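Local coordinates for protein cellulose 1,4-beta-cellobiosidase (PDB 4JJJ) that probably hydrolyses beta-1,4-glycosidic bonds of cellulose to release cellobiose, through the glycoside hydrolase family 48 module of a longer secreted cellulase, at residues Q109-G114 with G178-V183; I187-C192 with D205-D210; D401-P404 with P409-N412. The protein carries 1 engineered substitution. All coordinates share one frame; numbering follows the deposited sequence.

Going from the N terminus, contact 1 closes a long loop: 109-114, between helix 71-83 and strand 117-118, meets 178-183, which follows strand 170-173. Four residues later contact 2 opens, and its short loop brings 187-192, on the edge strand 189-190, back against 205-210. Contact 3 comes far along the chain and draws together the two ends of a tight loop, 401-404 and 409-412, ahead of helix 416-432. The three follow in series, none inside or across another. Strand 117-118 pairs with strand 208-209, joining the surroundings of contacts 1 and 2. Asp408, within the loop of contact 3, binds the same calcium ion as Arg180 of contact 1.

Contact 1 (Q109-G114 with G178-V183); sequences QPNADG and GARESV. With CA (calcium ion), chain E.
Asn111 lies over the guanidinium of Arg180 as a stacked flat group: its ND2 sits above the centre of the group, 3.3 Å from Arg180 CZ, and the amide and guanidinium planes differ by only 20°. The amide is carried there with CG anti to the backbone N of Asn111 (chi1 -152°), while the arginine chain bends at chi3, bringing its flat end under the amide. ND2 also donates to Ser559 O, which satisfies it and holds the amide over the guanidinium.

Close packing continues along the aliphatic part of the arginine. Pro110 O rests against its methylenes, 3.2 Å from Arg180 CD, and Asn111 OD1 comes beside Arg180 CB.

Water does the bridging between the backbones. Gln109 O accepts from two waters, one of them 2.7 Å away; that water in turn accepts from Ala179 N, and the other accepts from Arg180 N. The two waters link the 109-114 backbone to the type I turn running from Gly178 to Glu181. Gly178 has backbone angles that favour glycine and lets Gln109 O come close.

Asn111 OD1 has two donors. It takes Ala112 N at 2.9 Å, tilted 35° from the carbonyl plane, and a water 2.8 Å away that is itself a calcium ligand. A second calcium-bound water lies in the guanidinium plane and accepts from Arg180 NE.

The calcium ion is bound directly by Arg180 O at 2.4 Å, with Glu185, Asp408 and Glu560 supplying further ligands. Asn111 is therefore a second-shell residue, and the contact is one loop-built wall of a calcium site: Arg180 O is in the first shell, while Asn111 OD1 and Arg180 NE reach the metal through its waters.

Contact 2 (I187-C192 with D205-D210); sequences IPHPSC and DLFTDD. With BGC (beta-D-glucopyranose), chain D; BGC (beta-D-glucopyranose), chain B; BGC (beta-D-glucopyranose), chain C.
At the edge of a four-stranded antiparallel sheet, where strand 189-190 is outermost, His189 and Ile187 pack against Phe207 and Leu206, the residues leading into strand 208-209, which borders the bound glycan. Phe207 CE2 stands over one face of the imidazole, offset toward its rim and 3.7 Å from His189 ND1. The two rings are oblique, with their planes at 48°.

What fixes the imidazole is a bond inside its own segment. His189 ND1 donates to Ile187 O at 2.9 Å, nearly straight at 172° and lying in both the ring plane and the carbonyl plane. The histidine reaches this position with CG between the backbone N and the carbonyl carbon (chi1 60°), folding the ring back toward Ile187. The same carbonyl, Ile187 O, also meets the edge of the phenyl ring, 4.0 Å from Phe207 CZ.

Next to the aromatic pair the packing is aliphatic: Ile187 CD1 touches Leu206 CD1 at 3.8 Å, the two chains crossing at about a right angle. Leu206 CB covers the centre of one face of the Phe207 ring.

Strand 208-209 runs parallel to 117-118, with Phe207 and Asp209 both bonded through the backbone to Ser117. Thr208 on this strand and Asp210 just after it face the bound glucose units. Asp210 OD2 accepts from two sugar hydroxyls, O6 of the chain D unit at 2.6 Å and O2 of the chain B unit at 2.7 Å, while Thr208 CG2 lies 3.4 Å from that same O6. On the other segment, Cys192 forms a disulfide with Cys161, a calcium-binding residue.

Contact 3 (D401-P404 with P409-N412); sequences DWQP and PPSN
Trp402 meets Pro410 obliquely at the benzo end of its indole, where Trp402 CZ3 comes 3.6 Å from Pro410 CB, and one face of the ring carries Gln403 CG over its centre, 3.5 Å above the plane. Indole and pyrrolidine lie side by side and point the same way. Gln403 crosses Pro410 obliquely, its OE1 3.6 Å from Pro410 CB, on the same CB-CG edge that the indole meets.

In the loop joining strand 398-401 to helix 416-432, within the (alpha/alpha)6 fold of this family, an Asx turn sets the start: Asp401 OD1 accepts from Gln403 N at 2.9 Å, met from above the carboxylate plane. The direct polar link between the segments is Ser411 OG donating to Pro404 O, a short 2.6 Å bond with the hydroxyl tilted 21° from the carbonyl plane.

Two waters supplement it. Both donate to Trp402 O; one accepts from Asn412 N and the other from Asn412 ND2. That amide is held further by Ile373 O at its ND2 and by Gln324 at its OD1.

Contact 1 (Q109-G114 with G178-V183)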
ATOM      1  N   GLN A 109     -18.329  -6.825   8.061  1.00 12.30           N
ATOM      2  CA  GLN A 109     -19.711  -6.334   8.084  1.00 12.17           C
ATOM      3  C   GLN A 109     -19.900  -5.267   7.012  1.00 10.42           C
ATOM      4  O   GLN A 109     -18.943  -4.515   6.619  1.00 11.04           O
ATOM      5  CB  GLN A 109     -20.015  -5.806   9.493  1.00 12.69           C
ATOM      6  CG  GLN A 109     -19.773  -6.753  10.622  1.00 13.57           C
ATOM      7  CD  GLN A 109     -20.909  -7.754  10.733  1.00 14.77           C
ATOM      8  OE1 GLN A 109     -21.939  -7.612  10.045  1.00 17.17           O
ATOM      9  NE2 GLN A 109     -20.672  -8.841  11.448  1.00 13.45           N
ATOM     10  N   PRO A 110     -21.132  -5.019   6.586  1.00 10.86           N
ATOM     11  CA  PRO A 110     -21.311  -4.036   5.485  1.00 11.38           C
ATOM     12  C   PRO A 110     -21.069  -2.556   5.809  1.00 10.44           C
ATOM     13  O   PRO A 110     -20.740  -1.755   4.879  1.00 10.82           O
ATOM     14  CB  PRO A 110     -22.750  -4.251   5.076  1.00 12.65           C
ATOM     15  CG  PRO A 110     -23.339  -5.343   5.875  1.00 14.00           C
ATOM     16  CD  PRO A 110     -22.332  -5.828   6.863  1.00 11.82           C
ATOM     17  N   ASN A 111     -21.178  -2.185   7.089  1.00  9.82           N
ATOM     18  CA  ASN A 111     -20.864  -0.851   7.526  1.00  9.64           C
ATOM     19  C   ASN A 111     -20.290  -0.919   8.935  1.00  8.56           C
ATOM     20  O   ASN A 111     -20.242  -1.967   9.588  1.00  9.77           O
ATOM     21  CB  ASN A 111     -22.094   0.069   7.420  1.00 10.00           C
ATOM     22  CG  ASN A 111     -21.780   1.513   7.200  1.00 10.34           C
ATOM     23  OD1 ASN A 111     -20.596   1.941   7.268  1.00  8.27           O
ATOM     24  ND2 ASN A 111     -22.796   2.336   6.858  1.00 11.24           N
ATOM     25  N   ALA A 112     -19.688   0.195   9.359  1.00  9.29           N
ATOM     26  CA  ALA A 112     -18.971   0.313  10.626  1.00  9.05           C
ATOM     27  C   ALA A 112     -19.833  -0.017  11.868  1.00  8.60           C
ATOM     28  O   ALA A 112     -19.319  -0.562  12.861  1.00 10.28           O
ATOM     29  CB  ALA A 112     -18.419   1.745  10.747  1.00  9.66           C
ATOM     30  N   ASP A 113     -21.124   0.234  11.713  1.00 10.42           N
ATOM     31  CA  ASP A 113     -22.109  -0.130  12.763  1.00 10.34           C
ATOM     32  C   ASP A 113     -22.290  -1.605  12.982  1.00 12.61           C
ATOM     33  O   ASP A 113     -22.911  -2.038  13.987  1.00 14.46           O
ATOM     34  CB  ASP A 113     -23.464   0.549  12.533  1.00 11.07           C
ATOM     35  CG  ASP A 113     -24.133   0.154  11.277  1.00 14.12           C
ATOM     36  OD1 ASP A 113     -23.538  -0.422  10.365  1.00 13.26           O
ATOM     37  OD2 ASP A 113     -25.348   0.397  11.209  1.00 13.82           O
ATOM     38  N   GLY A 114     -21.723  -2.450  12.115  1.00 11.40           N
ATOM     39  CA  GLY A 114     -21.680  -3.883  12.396  1.00 11.62           C
ATOM     40  C   GLY A 114     -20.643  -4.417  13.357  1.00 10.45           C
ATOM     41  O   GLY A 114     -20.565  -5.624  13.684  1.00 12.94           O
ATOM     42  N   GLY A 178     -14.248  -2.612   7.894  1.00  8.47           N
ATOM     43  CA  GLY A 178     -14.836  -3.025   6.623  1.00  8.82           C
ATOM     44  C   GLY A 178     -14.814  -1.984   5.501  1.00  8.62           C
ATOM     45  O   GLY A 178     -14.132  -0.906   5.564  1.00  8.65           O
ATOM     46  N   ALA A 179     -15.459  -2.322   4.412  1.00  7.67           N
ATOM     47  CA  ALA A 179     -15.394  -1.566   3.224  1.00  7.92           C
ATOM     48  C   ALA A 179     -15.846  -0.166   3.228  1.00  6.93           C
ATOM     49  O   ALA A 179     -15.459   0.652   2.385  1.00  7.57           O
ATOM     50  CB  ALA A 179     -16.117  -2.316   2.087  1.00  7.19           C
ATOM     51  N   ARG A 180     -16.747   0.174   4.171  1.00  7.77           N
ATOM     52  CA  ARG A 180     -17.358   1.477   4.172  1.00  7.40           C
ATOM     53  C   ARG A 180     -16.690   2.357   5.171  1.00  7.09           C
ATOM     54  O   ARG A 180     -17.117   3.458   5.367  1.00  8.27           O
ATOM     55  CB  ARG A 180     -18.887   1.318   4.448  1.00  9.08           C
ATOM     56  CG  ARG A 180     -19.615   0.860   3.195  1.00  9.65           C
ATOM     57  CD  ARG A 180     -21.134   0.984   3.349  1.00 11.08           C
ATOM     58  NE  ARG A 180     -21.582   2.338   3.481  1.00 11.28           N
ATOM     59  CZ  ARG A 180     -22.873   2.690   3.556  1.00 14.32           C
ATOM     60  NH1 ARG A 180     -23.829   1.746   3.483  1.00 14.34           N
ATOM     61  NH2 ARG A 180     -23.211   3.966   3.710  1.00 14.52           N
ATOM     62  N   GLU A 181     -15.663   1.865   5.828  1.00  6.28           N
ATOM     63  CA  GLU A 181     -14.981   2.706   6.833  1.00  6.34           C
ATOM     64  C   GLU A 181     -13.837   3.456   6.069  1.00  6.25           C
ATOM     65  O   GLU A 181     -12.775   2.865   5.824  1.00  7.31           O
ATOM     66  CB  GLU A 181     -14.433   1.868   7.969  1.00  6.56           C
ATOM     67  CG  GLU A 181     -13.751   2.687   9.039  1.00  7.79           C
ATOM     68  CD  GLU A 181     -12.943   1.891   9.996  1.00  8.21           C
ATOM     69  OE1 GLU A 181     -12.164   0.954   9.567  1.00  7.47           O
ATOM     70  OE2 GLU A 181     -13.114   2.026  11.274  1.00  8.20           O
ATOM     71  N   SER A 182     -14.060   4.729   5.765  1.00  6.17           N
ATOM     72  CA  SER A 182     -13.052   5.562   5.137  1.00  5.44           C
ATOM     73  C   SER A 182     -11.988   6.051   6.158  1.00  5.15           C
ATOM     74  O   SER A 182     -12.051   5.797   7.363  1.00  5.06           O
ATOM     75  CB  SER A 182     -13.728   6.727   4.583  1.00  5.79           C
ATOM     76  OG  SER A 182     -13.993   7.747   5.578  1.00  7.06           O
ATOM     77  N   VAL A 183     -10.957   6.711   5.601  1.00  5.79           N
ATOM     78  CA  VAL A 183      -9.875   7.342   6.422  1.00  5.94           C
ATOM     79  C   VAL A 183     -10.455   8.252   7.473  1.00  5.85           C
ATOM     80  O   VAL A 183      -9.872   8.508   8.534  1.00  5.88           O
ATOM     81  CB  VAL A 183      -8.903   8.078   5.463  1.00  6.43           C
ATOM     82  CG1 VAL A 183      -9.616   9.206   4.730  1.00  6.92           C
ATOM     83  CG2 VAL A 183      -7.627   8.484   6.198  1.00  6.55           C
TER
HETATM   84 CA    CA E 704     -18.271   5.509   5.136  1.00  8.03          CA
HETATM   85  O   HOH W   1     -17.881  -1.481   6.416  1.00  8.95           O
HETATM   86  O   HOH W   2     -17.482  -4.445   4.319  1.00 18.83           O
HETATM   87  O   HOH W   3     -19.816   4.519   6.594  1.00  8.96           O
HETATM   88  O   HOH W   4     -19.595   4.509   3.248  1.00  8.78           O

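Contact 2 (I187-C192 with D205-D210)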
ATOM      1  N   ILE A 187     -10.967   4.695  14.188  1.00  6.41           N
ATOM      2  CA  ILE A 187     -10.526   5.036  15.544  1.00  6.29           C
ATOM      3  C   ILE A 187      -9.058   4.508  15.626  1.00  6.23           C
ATOM      4  O   ILE A 187      -8.797   3.306  15.754  1.00  6.28           O
ATOM      5  CB  ILE A 187     -11.441   4.432  16.648  1.00  6.52           C
ATOM      6  CG1 ILE A 187     -12.867   4.943  16.446  1.00  6.66           C
ATOM      7  CG2 ILE A 187     -10.811   4.719  17.992  1.00  6.40           C
ATOM      8  CD1 ILE A 187     -13.869   4.148  17.226  1.00  7.52           C
ATOM      9  N   PRO A 188      -8.067   5.457  15.507  1.00  6.46           N
ATOM     10  CA  PRO A 188      -6.692   5.053  15.637  1.00  6.40           C
ATOM     11  C   PRO A 188      -6.410   4.382  16.982  1.00  6.64           C
ATOM     12  O   PRO A 188      -6.879   4.854  18.010  1.00  8.17           O
ATOM     13  CB  PRO A 188      -5.862   6.338  15.407  1.00  6.41           C
ATOM     14  CG  PRO A 188      -6.842   7.222  14.645  1.00  6.45           C
ATOM     15  CD  PRO A 188      -8.206   6.915  15.327  1.00  6.55           C
ATOM     16  N   HIS A 189      -5.597   3.375  16.903  1.00  6.86           N
ATOM     17  CA  HIS A 189      -5.320   2.512  18.048  1.00  6.35           C
ATOM     18  C   HIS A 189      -3.938   1.886  18.005  1.00  7.25           C
ATOM     19  O   HIS A 189      -3.259   1.801  16.956  1.00  6.36           O
ATOM     20  CB  HIS A 189      -6.415   1.454  18.143  1.00  6.38           C
ATOM     21  CG  HIS A 189      -6.527   0.582  16.938  1.00  6.31           C
ATOM     22  ND1 HIS A 189      -7.249   0.912  15.809  1.00  5.56           N
ATOM     23  CD2 HIS A 189      -5.915  -0.568  16.661  1.00  6.18           C
ATOM     24  CE1 HIS A 189      -7.115  -0.040  14.903  1.00  5.54           C
ATOM     25  NE2 HIS A 189      -6.335  -0.966  15.397  1.00  6.31           N
ATOM     26  N   PRO A 190      -3.455   1.440  19.181  1.00  6.85           N
ATOM     27  CA  PRO A 190      -2.105   0.856  19.226  1.00  7.35           C
ATOM     28  C   PRO A 190      -2.140  -0.601  18.670  1.00  7.00           C
ATOM     29  O   PRO A 190      -3.079  -1.411  18.962  1.00  7.13           O
ATOM     30  CB  PRO A 190      -1.811   0.756  20.720  1.00  7.85           C
ATOM     31  CG  PRO A 190      -3.150   0.671  21.355  1.00  7.74           C
ATOM     32  CD  PRO A 190      -4.081   1.502  20.535  1.00  7.80           C
ATOM     33  N   SER A 191      -1.125  -0.950  17.891  1.00  6.66           N
ATOM     34  CA  SER A 191      -0.966  -2.334  17.468  1.00  6.59           C
ATOM     35  C   SER A 191      -0.754  -3.328  18.660  1.00  6.94           C
ATOM     36  O   SER A 191      -1.140  -4.490  18.619  1.00  8.35           O
ATOM     37  CB  SER A 191       0.224  -2.454  16.525  1.00  6.65           C
ATOM     38  OG  SER A 191      -0.060  -1.625  15.403  1.00  7.79           O
ATOM     39  N   CYS A 192      -0.061  -2.849  19.680  1.00  7.62           N
ATOM     40  CA  CYS A 192       0.160  -3.602  20.907  1.00  9.14           C
ATOM     41  C   CYS A 192      -0.707  -2.995  21.957  1.00  9.17           C
ATOM     42  O   CYS A 192      -0.387  -1.877  22.400  1.00  9.71           O
ATOM     43  CB  CYS A 192       1.607  -3.513  21.266  1.00 10.59           C
ATOM     44  SG  CYS A 192       2.040  -4.568  22.715  1.00 15.30           S
ATOM     45  N   ASP A 205     -12.574  -4.189  21.838  1.00 10.03           N
ATOM     46  CA  ASP A 205     -13.948  -4.419  21.703  1.00 10.78           C
ATOM     47  C   ASP A 205     -14.723  -3.406  20.950  1.00  9.31           C
ATOM     48  O   ASP A 205     -15.977  -3.472  20.930  1.00 11.07           O
ATOM     49  CB  ASP A 205     -14.620  -4.723  23.097  1.00 10.96           C
ATOM     50  CG  ASP A 205     -14.387  -3.614  24.150  1.00 13.03           C
ATOM     51  OD1 ASP A 205     -13.746  -2.610  23.834  1.00 12.75           O
ATOM     52  OD2 ASP A 205     -15.004  -3.706  25.270  1.00 12.76           O
ATOM     53  N   LEU A 206     -14.039  -2.480  20.218  1.00  8.93           N
ATOM     54  CA  LEU A 206     -14.706  -1.694  19.199  1.00  9.25           C
ATOM     55  C   LEU A 206     -14.858  -2.583  17.932  1.00  7.98           C
ATOM     56  O   LEU A 206     -15.633  -2.310  17.076  1.00  9.34           O
ATOM     57  CB  LEU A 206     -13.766  -0.516  18.844  1.00  9.21           C
ATOM     58  CG  LEU A 206     -13.632   0.578  19.900  1.00  9.44           C
ATOM     59  CD1 LEU A 206     -12.448   1.506  19.619  1.00 10.62           C
ATOM     60  CD2 LEU A 206     -14.860   1.398  19.944  1.00 10.02           C
ATOM     61  N   PHE A 207     -13.972  -3.575  17.833  1.00  8.39           N
ATOM     62  CA  PHE A 207     -13.700  -4.289  16.612  1.00  8.92           C
ATOM     63  C   PHE A 207     -14.129  -5.734  16.594  1.00 10.17           C
ATOM     64  O   PHE A 207     -14.699  -6.158  15.605  1.00 11.23           O
ATOM     65  CB  PHE A 207     -12.239  -4.111  16.194  1.00  8.67           C
ATOM     66  CG  PHE A 207     -11.797  -2.668  16.192  1.00  8.52           C
ATOM     67  CD1 PHE A 207     -12.474  -1.723  15.482  1.00  8.61           C
ATOM     68  CD2 PHE A 207     -10.668  -2.248  16.907  1.00  9.01           C
ATOM     69  CE1 PHE A 207     -12.081  -0.393  15.455  1.00  9.54           C
ATOM     70  CE2 PHE A 207     -10.258  -0.944  16.912  1.00  9.72           C
ATOM     71  CZ  PHE A 207     -10.940  -0.022  16.145  1.00  8.32           C
ATOM     72  N   THR A 208     -13.828  -6.484  17.636  1.00 10.62           N
ATOM     73  CA  THR A 208     -14.101  -7.935  17.728  1.00 11.40           C
ATOM     74  C   THR A 208     -15.000  -8.163  18.938  1.00 12.29           C
ATOM     75  O   THR A 208     -14.748  -7.575  19.978  1.00 11.46           O
ATOM     76  CB  THR A 208     -12.798  -8.618  17.878  1.00 13.04           C
ATOM     77  OG1 THR A 208     -11.971  -8.343  16.722  1.00 13.48           O
ATOM     78  CG2 THR A 208     -12.928 -10.119  17.938  1.00 14.00           C
ATOM     79  N   ASP A 209     -16.020  -8.981  18.742  1.00 13.93           N
ATOM     80  CA  ASP A 209     -17.003  -9.338  19.795  1.00 15.37           C
ATOM     81  C   ASP A 209     -16.600 -10.705  20.286  1.00 17.56           C
ATOM     82  O   ASP A 209     -16.724 -11.709  19.589  1.00 18.19           O
ATOM     83  CB  ASP A 209     -18.384  -9.319  19.196  1.00 17.33           C
ATOM     84  CG  ASP A 209     -19.493  -9.523  20.221  1.00 24.90           C
ATOM     85  OD1 ASP A 209     -19.156  -9.572  21.404  1.00 29.38           O
ATOM     86  OD2 ASP A 209     -20.661  -9.590  19.745  1.00 24.79           O
ATOM     87  N   ASP A 210     -16.017 -10.750  21.490  1.00 15.19           N
ATOM     88  CA  ASP A 210     -15.529 -11.963  22.069  1.00 17.92           C
ATOM     89  C   ASP A 210     -15.983 -11.929  23.509  1.00 19.70           C
ATOM     90  O   ASP A 210     -16.219 -10.868  24.076  1.00 20.14           O
ATOM     91  CB  ASP A 210     -14.021 -12.027  21.950  1.00 17.71           C
ATOM     92  CG  ASP A 210     -13.469 -13.421  22.114  1.00 23.99           C
ATOM     93  OD1 ASP A 210     -14.161 -14.323  22.674  1.00 22.81           O
ATOM     94  OD2 ASP A 210     -12.301 -13.596  21.687  1.00 22.11           O
TER
HETATM   95  C2  BGC D   5      -7.978 -15.223  16.861  1.00 11.05           C
HETATM   96  C3  BGC D   5      -8.623 -16.065  17.984  1.00 14.57           C
HETATM   97  C4  BGC D   5      -8.796 -15.205  19.244  1.00 15.30           C
HETATM   98  C5  BGC D   5      -9.502 -13.864  18.910  1.00 14.67           C
HETATM   99  C6  BGC D   5      -9.788 -12.871  20.040  1.00 16.20           C
HETATM  100  C1  BGC D   5      -8.740 -13.937  16.670  1.00 11.69           C
HETATM  101  O2  BGC D   5      -7.976 -16.025  15.730  1.00 10.80           O
HETATM  102  O3  BGC D   5      -7.762 -17.194  18.310  1.00 15.89           O
HETATM  103  O4  BGC D   5      -9.837 -15.871  20.084  1.00 17.58           O
HETATM  104  O5  BGC D   5      -8.662 -13.186  17.907  1.00 12.07           O
HETATM  105  O6  BGC D   5     -11.042 -12.188  19.953  1.00 19.24           O
HETATM  106  C2  BGC B   6     -10.387 -16.675  22.169  1.00 22.32           C
HETATM  107  C3  BGC B   6     -10.042 -17.632  23.308  1.00 25.57           C
HETATM  108  C4  BGC B   6      -9.372 -18.894  22.736  1.00 28.44           C
HETATM  109  C5  BGC B   6      -8.175 -18.523  21.840  1.00 28.00           C
HETATM  110  C6  BGC B   6      -7.403 -19.758  21.410  1.00 30.34           C
HETATM  111  C1  BGC B   6      -9.204 -16.526  21.158  1.00 21.48           C
HETATM  112  O2  BGC B   6     -10.734 -15.438  22.791  1.00 22.30           O
HETATM  113  O3  BGC B   6     -11.304 -17.949  24.007  1.00 29.63           O
HETATM  114  O4  BGC B   6      -9.024 -19.763  23.833  1.00 30.99           O
HETATM  115  O5  BGC B   6      -8.800 -17.861  20.661  1.00 22.42           O
HETATM  116  O6  BGC B   6      -8.286 -20.249  20.431  1.00 31.11           O
HETATM  117  C2  BGC C   4      -8.889  -9.647  14.817  1.00 10.14           C
HETATM  118  C3  BGC C   4      -8.345 -10.784  15.673  1.00 10.78           C
HETATM  119  C4  BGC C   4      -8.688 -12.149  15.022  1.00  9.38           C
HETATM  120  C5  BGC C   4      -8.194 -12.145  13.573  1.00  9.42           C
HETATM  121  C6  BGC C   4      -8.652 -13.427  12.799  1.00  8.78           C
HETATM  122  C1  BGC C   4      -8.302  -9.765  13.412  1.00  9.30           C
HETATM  123  O2  BGC C   4      -8.453  -8.443  15.418  1.00 11.93           O
HETATM  124  O3  BGC C   4      -8.968 -10.677  16.974  1.00 11.60           O
HETATM  125  O4  BGC C   4      -7.988 -13.210  15.672  1.00 10.76           O
HETATM  126  O5  BGC C   4      -8.770 -11.021  12.896  1.00  8.15           O
HETATM  127  O6  BGC C   4     -10.070 -13.491  12.646  1.00  9.16           O

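Contact 3 (D401-P404 with P409-N412)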
ATOM      1  N   ASP A 401     -14.321  -7.474  -8.870  1.00  5.97           N
ATOM      2  CA  ASP A 401     -14.668  -6.407  -7.954  1.00  5.79           C
ATOM      3  C   ASP A 401     -14.091  -5.095  -8.518  1.00  6.14           C
ATOM      4  O   ASP A 401     -12.903  -4.910  -8.634  1.00  6.42           O
ATOM      5  CB  ASP A 401     -14.183  -6.602  -6.516  1.00  5.90           C
ATOM      6  CG  ASP A 401     -14.893  -5.718  -5.510  1.00  6.12           C
ATOM      7  OD1 ASP A 401     -15.371  -4.635  -5.911  1.00  7.25           O
ATOM      8  OD2 ASP A 401     -14.978  -6.179  -4.328  1.00  7.95           O
ATOM      9  N   TRP A 402     -15.013  -4.241  -8.965  1.00  6.51           N
ATOM     10  CA  TRP A 402     -14.624  -2.958  -9.548  1.00  6.72           C
ATOM     11  C   TRP A 402     -13.994  -1.948  -8.514  1.00  6.01           C
ATOM     12  O   TRP A 402     -13.382  -0.991  -8.885  1.00  5.71           O
ATOM     13  CB  TRP A 402     -15.781  -2.236 -10.152  1.00  7.31           C
ATOM     14  CG  TRP A 402     -16.906  -1.774  -9.281  1.00  7.65           C
ATOM     15  CD1 TRP A 402     -17.909  -2.505  -8.763  1.00  8.08           C
ATOM     16  CD2 TRP A 402     -17.054  -0.430  -8.761  1.00  7.31           C
ATOM     17  NE1 TRP A 402     -18.718  -1.706  -7.993  1.00  8.58           N
ATOM     18  CE2 TRP A 402     -18.241  -0.411  -8.032  1.00  7.85           C
ATOM     19  CE3 TRP A 402     -16.353   0.746  -8.944  1.00  6.88           C
ATOM     20  CZ2 TRP A 402     -18.673   0.719  -7.328  1.00  8.78           C
ATOM     21  CZ3 TRP A 402     -16.781   1.877  -8.327  1.00  7.66           C
ATOM     22  CH2 TRP A 402     -17.945   1.849  -7.491  1.00  8.02           C
ATOM     23  N   GLN A 403     -14.116  -2.323  -7.228  1.00  5.88           N
ATOM     24  CA  GLN A 403     -13.665  -1.497  -6.111  1.00  5.42           C
ATOM     25  C   GLN A 403     -13.120  -2.388  -4.976  1.00  5.32           C
ATOM     26  O   GLN A 403     -13.604  -2.435  -3.883  1.00  5.59           O
ATOM     27  CB  GLN A 403     -14.776  -0.564  -5.578  1.00  5.17           C
ATOM     28  CG  GLN A 403     -16.109  -1.303  -5.321  1.00  5.61           C
ATOM     29  CD  GLN A 403     -17.148  -0.449  -4.669  1.00  5.74           C
ATOM     30  OE1 GLN A 403     -16.916   0.729  -4.254  1.00  6.40           O
ATOM     31  NE2 GLN A 403     -18.303  -1.120  -4.366  1.00  7.26           N
ATOM     32  N   PRO A 404     -12.056  -3.136  -5.250  1.00  5.44           N
ATOM     33  CA  PRO A 404     -11.574  -4.056  -4.187  1.00  5.69           C
ATOM     34  C   PRO A 404     -11.332  -3.404  -2.851  1.00  5.98           C
ATOM     35  O   PRO A 404     -10.685  -2.371  -2.800  1.00  6.42           O
ATOM     36  CB  PRO A 404     -10.250  -4.583  -4.801  1.00  5.93           C
ATOM     37  CG  PRO A 404     -10.413  -4.420  -6.272  1.00  5.73           C
ATOM     38  CD  PRO A 404     -11.136  -3.139  -6.432  1.00  5.55           C
ATOM     39  N   PRO A 409     -13.309   5.884  -0.540  1.00  6.57           N
ATOM     40  CA  PRO A 409     -13.855   5.848  -1.866  1.00  6.53           C
ATOM     41  C   PRO A 409     -13.590   4.492  -2.558  1.00  6.93           C
ATOM     42  O   PRO A 409     -12.736   3.744  -2.152  1.00  6.30           O
ATOM     43  CB  PRO A 409     -13.048   6.928  -2.563  1.00  6.72           C
ATOM     44  CG  PRO A 409     -11.692   6.782  -1.996  1.00  7.36           C
ATOM     45  CD  PRO A 409     -11.961   6.529  -0.531  1.00  6.97           C
ATOM     46  N   PRO A 410     -14.330   4.249  -3.646  1.00  7.24           N
ATOM     47  CA  PRO A 410     -14.001   3.072  -4.473  1.00  6.54           C
ATOM     48  C   PRO A 410     -12.516   3.036  -4.785  1.00  5.66           C
ATOM     49  O   PRO A 410     -11.983   4.000  -5.289  1.00  6.70           O
ATOM     50  CB  PRO A 410     -14.856   3.275  -5.689  1.00  7.50           C
ATOM     51  CG  PRO A 410     -16.033   4.132  -5.204  1.00  8.13           C
ATOM     52  CD  PRO A 410     -15.372   5.093  -4.274  1.00  8.65           C
ATOM     53  N   SER A 411     -11.879   1.902  -4.452  1.00  6.01           N
ATOM     54  CA  SER A 411     -10.446   1.773  -4.382  1.00  5.71           C
ATOM     55  C   SER A 411      -9.730   1.934  -5.718  1.00  5.51           C
ATOM     56  O   SER A 411      -8.512   2.208  -5.746  1.00  5.51           O
ATOM     57  CB  SER A 411      -9.992   0.460  -3.815  1.00  5.97           C
ATOM     58  OG  SER A 411     -10.415  -0.589  -4.696  1.00  5.70           O
ATOM     59  N   ASN A 412     -10.390   1.723  -6.860  1.00  5.41           N
ATOM     60  CA  ASN A 412      -9.747   1.836  -8.150  1.00  5.19           C
ATOM     61  C   ASN A 412     -10.120   3.089  -8.960  1.00  5.38           C
ATOM     62  O   ASN A 412      -9.805   3.221 -10.153  1.00  5.40           O
ATOM     63  CB  ASN A 412      -9.939   0.566  -9.039  1.00  4.55           C
ATOM     64  CG  ASN A 412      -8.906   0.438 -10.098  1.00  4.96           C
ATOM     65  OD1 ASN A 412      -7.699   0.706  -9.889  1.00  4.43           O
ATOM     66  ND2 ASN A 412      -9.374  -0.023 -11.304  1.00  4.54           N
TER
HETATM   67  O   HOH W   5     -12.286  -0.717 -11.390  1.00  4.67           O
HETATM   68  O   HOH W   6     -12.977   1.661  -7.966  1.00  7.69           O